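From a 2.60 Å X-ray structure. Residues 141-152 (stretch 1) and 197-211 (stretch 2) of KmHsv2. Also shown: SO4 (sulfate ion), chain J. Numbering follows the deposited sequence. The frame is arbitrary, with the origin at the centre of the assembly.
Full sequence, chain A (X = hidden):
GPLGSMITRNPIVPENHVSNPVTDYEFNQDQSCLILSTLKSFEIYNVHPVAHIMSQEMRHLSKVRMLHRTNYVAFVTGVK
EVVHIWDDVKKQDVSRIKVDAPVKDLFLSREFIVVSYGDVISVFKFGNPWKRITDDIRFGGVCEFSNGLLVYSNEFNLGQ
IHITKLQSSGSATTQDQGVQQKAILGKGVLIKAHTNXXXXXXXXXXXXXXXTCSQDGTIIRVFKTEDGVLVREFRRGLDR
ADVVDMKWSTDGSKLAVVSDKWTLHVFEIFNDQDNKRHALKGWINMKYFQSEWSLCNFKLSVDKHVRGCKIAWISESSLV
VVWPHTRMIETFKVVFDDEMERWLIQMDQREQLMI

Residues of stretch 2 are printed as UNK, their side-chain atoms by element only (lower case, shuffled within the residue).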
# COMPACT_ATOMS: atom_id res chain seq x y z
N GLY A 141 10.18 -12.96 2.65
CA GLY A 141 9.73 -11.90 3.53
C GLY A 141 8.84 -10.82 2.94
O GLY A 141 8.05 -10.21 3.66
N VAL A 142 8.95 -10.57 1.64
CA VAL A 142 8.14 -9.55 1.01
C VAL A 142 7.10 -10.12 0.05
O VAL A 142 7.40 -10.99 -0.77
CB VAL A 142 9.02 -8.57 0.21
CG1 VAL A 142 8.16 -7.46 -0.39
CG2 VAL A 142 10.11 -8.00 1.10
N CYS A 143 5.87 -9.64 0.14
CA CYS A 143 4.85 -10.11 -0.77
C CYS A 143 3.64 -9.20 -0.79
O CYS A 143 3.21 -8.69 0.23
CB CYS A 143 4.43 -11.54 -0.43
SG CYS A 143 3.13 -11.69 0.79
N GLU A 144 3.12 -8.97 -1.98
CA GLU A 144 1.96 -8.13 -2.13
C GLU A 144 1.00 -8.83 -3.07
O GLU A 144 1.41 -9.54 -3.99
CB GLU A 144 2.33 -6.76 -2.72
CG GLU A 144 1.35 -5.66 -2.32
CD GLU A 144 1.10 -4.66 -3.42
OE1 GLU A 144 2.03 -4.38 -4.20
OE2 GLU A 144 -0.03 -4.14 -3.50
N PHE A 145 -0.29 -8.66 -2.81
CA PHE A 145 -1.29 -9.27 -3.66
C PHE A 145 -2.33 -8.22 -3.96
O PHE A 145 -2.87 -7.59 -3.05
CB PHE A 145 -1.96 -10.45 -2.97
CG PHE A 145 -3.05 -11.05 -3.78
CD1 PHE A 145 -2.76 -11.76 -4.94
CD2 PHE A 145 -4.39 -10.86 -3.43
CE1 PHE A 145 -3.78 -12.27 -5.75
CE2 PHE A 145 -5.41 -11.37 -4.23
CZ PHE A 145 -5.10 -12.07 -5.39
N SER A 146 -2.62 -8.03 -5.24
CA SER A 146 -3.62 -7.05 -5.62
C SER A 146 -4.10 -7.31 -7.03
O SER A 146 -3.30 -7.65 -7.91
CB SER A 146 -3.06 -5.63 -5.53
OG SER A 146 -3.99 -4.68 -6.02
N ASN A 147 -5.40 -7.16 -7.23
CA ASN A 147 -5.99 -7.32 -8.55
C ASN A 147 -5.55 -8.64 -9.21
O ASN A 147 -5.06 -8.64 -10.34
CB ASN A 147 -5.55 -6.14 -9.40
CG ASN A 147 -6.52 -5.82 -10.48
OD1 ASN A 147 -7.23 -4.82 -10.39
ND2 ASN A 147 -6.57 -6.65 -11.51
N GLY A 148 -5.72 -9.75 -8.50
CA GLY A 148 -5.35 -11.05 -9.04
C GLY A 148 -3.87 -11.34 -9.30
O GLY A 148 -3.54 -12.39 -9.86
N LEU A 149 -2.98 -10.44 -8.90
CA LEU A 149 -1.56 -10.66 -9.13
C LEU A 149 -0.77 -10.80 -7.82
O LEU A 149 -0.95 -10.02 -6.89
CB LEU A 149 -1.01 -9.49 -9.95
CG LEU A 149 0.19 -9.73 -10.86
CD1 LEU A 149 -0.14 -10.81 -11.87
CD2 LEU A 149 0.55 -8.43 -11.58
N LEU A 150 0.09 -11.81 -7.74
CA LEU A 150 0.89 -12.04 -6.54
C LEU A 150 2.36 -11.75 -6.82
O LEU A 150 2.94 -12.28 -7.78
CB LEU A 150 0.76 -13.50 -6.07
CG LEU A 150 1.40 -13.87 -4.73
CD1 LEU A 150 0.56 -13.31 -3.58
CD2 LEU A 150 1.51 -15.40 -4.61
N VAL A 151 2.95 -10.89 -5.99
CA VAL A 151 4.36 -10.54 -6.12
C VAL A 151 5.03 -10.92 -4.81
O VAL A 151 4.57 -10.52 -3.74
CB VAL A 151 4.56 -9.02 -6.35
CG1 VAL A 151 6.04 -8.71 -6.49
CG2 VAL A 151 3.82 -8.57 -7.60
N TYR A 152 6.10 -11.69 -4.88
CA TYR A 152 6.79 -12.09 -3.66
C TYR A 152 8.31 -12.16 -3.81
O TYR A 152 8.84 -12.44 -4.88
CB TYR A 152 6.26 -13.43 -3.14
CG TYR A 152 6.41 -14.60 -4.09
CD1 TYR A 152 5.44 -14.87 -5.05
CD2 TYR A 152 7.53 -15.42 -4.03
CE1 TYR A 152 5.58 -15.94 -5.93
CE2 TYR A 152 7.69 -16.49 -4.90
CZ TYR A 152 6.71 -16.75 -5.84
OH TYR A 152 6.88 -17.80 -6.72
N UNK A 197 18.60 -6.44 -0.08
CA UNK A 197 17.26 -6.94 0.24
C UNK A 197 16.18 -5.92 -0.07
O UNK A 197 16.33 -4.73 0.22
c UNK A 197 18.77 -7.67 1.89
c UNK A 197 19.52 -6.65 1.05
c UNK A 197 17.36 -7.25 1.73
N UNK A 198 15.07 -6.38 -0.64
CA UNK A 198 13.96 -5.51 -0.95
C UNK A 198 13.24 -5.02 0.30
O UNK A 198 12.93 -5.80 1.22
c UNK A 198 12.63 -6.97 -4.28
c UNK A 198 11.57 -5.57 -1.75
c UNK A 198 12.95 -6.22 -1.88
c UNK A 198 13.46 -6.18 -3.32
N UNK A 199 12.96 -3.72 0.33
CA UNK A 199 12.27 -3.11 1.45
C UNK A 199 10.77 -3.38 1.35
O UNK A 199 10.15 -3.85 2.31
c UNK A 199 11.84 -0.84 2.58
c UNK A 199 12.53 -1.60 1.45
n UNK A 199 11.67 -1.36 6.34
c UNK A 199 11.60 -0.60 5.06
c UNK A 199 12.17 -1.44 3.93
N UNK A 200 10.20 -3.10 0.18
CA UNK A 200 8.78 -3.32 -0.07
C UNK A 200 8.48 -3.23 -1.56
O UNK A 200 9.26 -2.65 -2.31
c UNK A 200 8.19 -0.86 0.20
c UNK A 200 8.04 0.74 2.39
s UNK A 200 7.08 0.33 0.96
c UNK A 200 7.93 -2.28 0.65
N UNK A 201 7.37 -3.83 -1.98
CA UNK A 201 6.97 -3.76 -3.39
C UNK A 201 5.55 -3.25 -3.45
O UNK A 201 4.76 -3.49 -2.55
c UNK A 201 6.13 -6.12 -3.54
c UNK A 201 7.09 -5.12 -4.12
c UNK A 201 8.54 -5.62 -4.05
N UNK A 202 5.22 -2.52 -4.51
CA UNK A 202 3.89 -1.96 -4.64
C UNK A 202 3.32 -2.02 -6.05
O UNK A 202 3.93 -1.54 -7.01
n UNK A 202 3.98 -0.75 1.69
c UNK A 202 3.82 -1.13 0.43
n UNK A 202 4.34 -2.28 0.03
n UNK A 202 3.17 -0.34 -0.42
c UNK A 202 2.96 -0.64 -1.84
c UNK A 202 4.20 -0.34 -2.68
c UNK A 202 3.91 -0.51 -4.16
N UNK A 203 2.14 -2.62 -6.16
CA UNK A 203 1.43 -2.74 -7.42
C UNK A 203 0.58 -1.50 -7.64
O UNK A 203 0.05 -0.93 -6.68
c UNK A 203 0.12 -6.42 -7.19
c UNK A 203 1.83 -5.56 -8.81
c UNK A 203 0.51 -3.97 -7.41
c UNK A 203 1.17 -5.35 -7.45
N UNK A 204 0.45 -1.06 -8.89
CA UNK A 204 -0.39 0.09 -9.18
C UNK A 204 -1.83 -0.42 -9.32
O UNK A 204 -2.06 -1.63 -9.34
o UNK A 204 -0.12 -1.23 -11.68
n UNK A 204 0.22 0.65 -12.86
c UNK A 204 0.05 -0.01 -11.72
c UNK A 204 0.10 0.84 -10.44
N UNK A 205 -2.79 0.50 -9.36
CA UNK A 205 -4.21 0.15 -9.46
C UNK A 205 -4.54 -0.99 -10.40
O UNK A 205 -5.23 -1.94 -10.02
c UNK A 205 -7.32 1.66 -9.01
n UNK A 205 -8.95 4.10 -6.77
c UNK A 205 -5.85 2.00 -8.81
c UNK A 205 -5.00 1.38 -9.88
n UNK A 205 -7.22 2.63 -6.35
n UNK A 205 -8.19 2.70 -8.45
c UNK A 205 -8.12 3.14 -7.19
N UNK A 206 -4.07 -0.89 -11.64
CA UNK A 206 -4.34 -1.91 -12.65
C UNK A 206 -3.50 -3.17 -12.51
O UNK A 206 -3.83 -4.21 -13.08
c UNK A 206 -4.57 0.54 -15.65
c UNK A 206 -4.12 -1.32 -14.04
n UNK A 206 -4.84 2.60 -17.03
c UNK A 206 -5.00 -0.13 -14.36
c UNK A 206 -5.41 1.77 -15.92
N UNK A 207 -2.40 -3.08 -11.75
CA UNK A 207 -1.50 -4.21 -11.54
C UNK A 207 -0.61 -4.48 -12.74
O UNK A 207 -0.00 -5.54 -12.84
o UNK A 207 -2.75 -5.47 -9.87
c UNK A 207 -2.28 -5.49 -11.20
N UNK A 208 -0.52 -3.52 -13.65
CA UNK A 208 0.32 -3.68 -14.82
C UNK A 208 1.74 -3.20 -14.54
O UNK A 208 2.64 -3.40 -15.35
c UNK A 208 -0.53 -1.47 -15.72
c UNK A 208 -0.27 -2.92 -16.02
o UNK A 208 -1.31 -1.18 -14.79
o UNK A 208 0.03 -0.60 -16.41
N UNK A 209 1.94 -2.58 -13.38
CA UNK A 209 3.28 -2.13 -12.99
C UNK A 209 3.52 -2.40 -11.51
O UNK A 209 2.58 -2.47 -10.72
c UNK A 209 3.46 -0.63 -13.27
s UNK A 209 3.97 1.46 -15.03
c UNK A 209 2.48 2.36 -14.35
c UNK A 209 3.52 -0.27 -14.74
N UNK A 210 4.78 -2.57 -11.14
CA UNK A 210 5.11 -2.81 -9.74
C UNK A 210 6.32 -1.96 -9.37
O UNK A 210 7.32 -1.96 -10.08
c UNK A 210 6.59 -4.77 -10.31
c UNK A 210 5.68 -4.50 -7.99
c UNK A 210 5.41 -4.30 -9.47
N UNK A 211 6.21 -1.21 -8.27
CA UNK A 211 7.31 -0.36 -7.83
C UNK A 211 8.07 -1.06 -6.71
O UNK A 211 7.47 -1.67 -5.82
c UNK A 211 6.77 0.99 -7.33
S SO4 J . -8.68 -7.00 -5.66
O1 SO4 J . -8.75 -8.22 -6.49
O2 SO4 J . -8.43 -5.82 -6.51
O3 SO4 J . -9.94 -6.84 -4.94
O4 SO4 J . -7.59 -7.15 -4.67

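Position 197 has three carbons closing a ring onto its own backbone N, and they touch nothing on stretch 1: Pro197. Position 198 carries four carbons, forked at the first with one arm two carbons long, which is Ile198; its CG2 lies 4.0 Å from Val142 CG2. At 199 four carbons in a row end in nitrogen, and CA-to-CB points away from stretch 1: Lys199. The unbranched chain at 200, two carbons, sulfur and a carbon, identifies Met200. It also points away, so Val142 CG1 meets its backbone, 4.2 Å from Met200 CA.

Position 201 has one carbon carrying two more and points toward stretch 1. The pattern fits Val201, whose CG2 lies 4.0 Å from Val142 CG1 and 3.9 Å from Val151 CG1. At 202, three carbons and a nitrogen lead to a carbon bearing two further nitrogens: Arg202. Its CA-to-CB bond points away, and NH1 donates to Val201 O at 2.9 Å. Position 203 has four carbons forked at the second, hence Leu203; CD1 lies 3.7 Å from Ser146 CB, and CD2 3.8 Å from Val151 CG2.

Two carbons, the second with one oxygen and one nitrogen, do not contact stretch 1 at 204. Elements alone separate this Asn204 from an aspartate, and its OD1 accepts from backbone N of residue 209 at 3.0 Å. Position 205 repeats the three-carbon, guanidinium-ended pattern: Arg205, pointing away, with its backbone O 3.5 Å from Asn147 OD1. Position 206, four carbons in a row ending in nitrogen, is Lys206, whose side chain stays at least 5.9 Å from stretch 1.

One carbon and one oxygen at 207 face stretch 1. This is Ser207, whose OG donates to Ser146 O at 3.0 Å. Position 208 has two carbons, the second with two oxygens: Asp208, away from stretch 1. Position 209, again unbranched with a sulfur third, is Met209, also away. One carbon carrying two at 210 gives Val210, with CG2 4.5 Å from Val151 CG1. The single carbon at 211 gives Ala211.

The strands 142-146 and 198-203 run nearly parallel (10°), their axes 6.6 Å apart at closest approach, yet no backbone-to-backbone hydrogen bond joins the stretches. Side chains bridge the gap instead: Val142, Leu149 and Val151 pack against Ile198, Val201, Leu203 and Val210. Two hydrogen bonds supplement this packing, Leu203 N to Glu144 OE1 (2.6 Å, 137°) and the Ser207 bond. Together the stretches bury 640 Å².

Stretch 2 (197-211) PIKMVRLNRKSDMVA
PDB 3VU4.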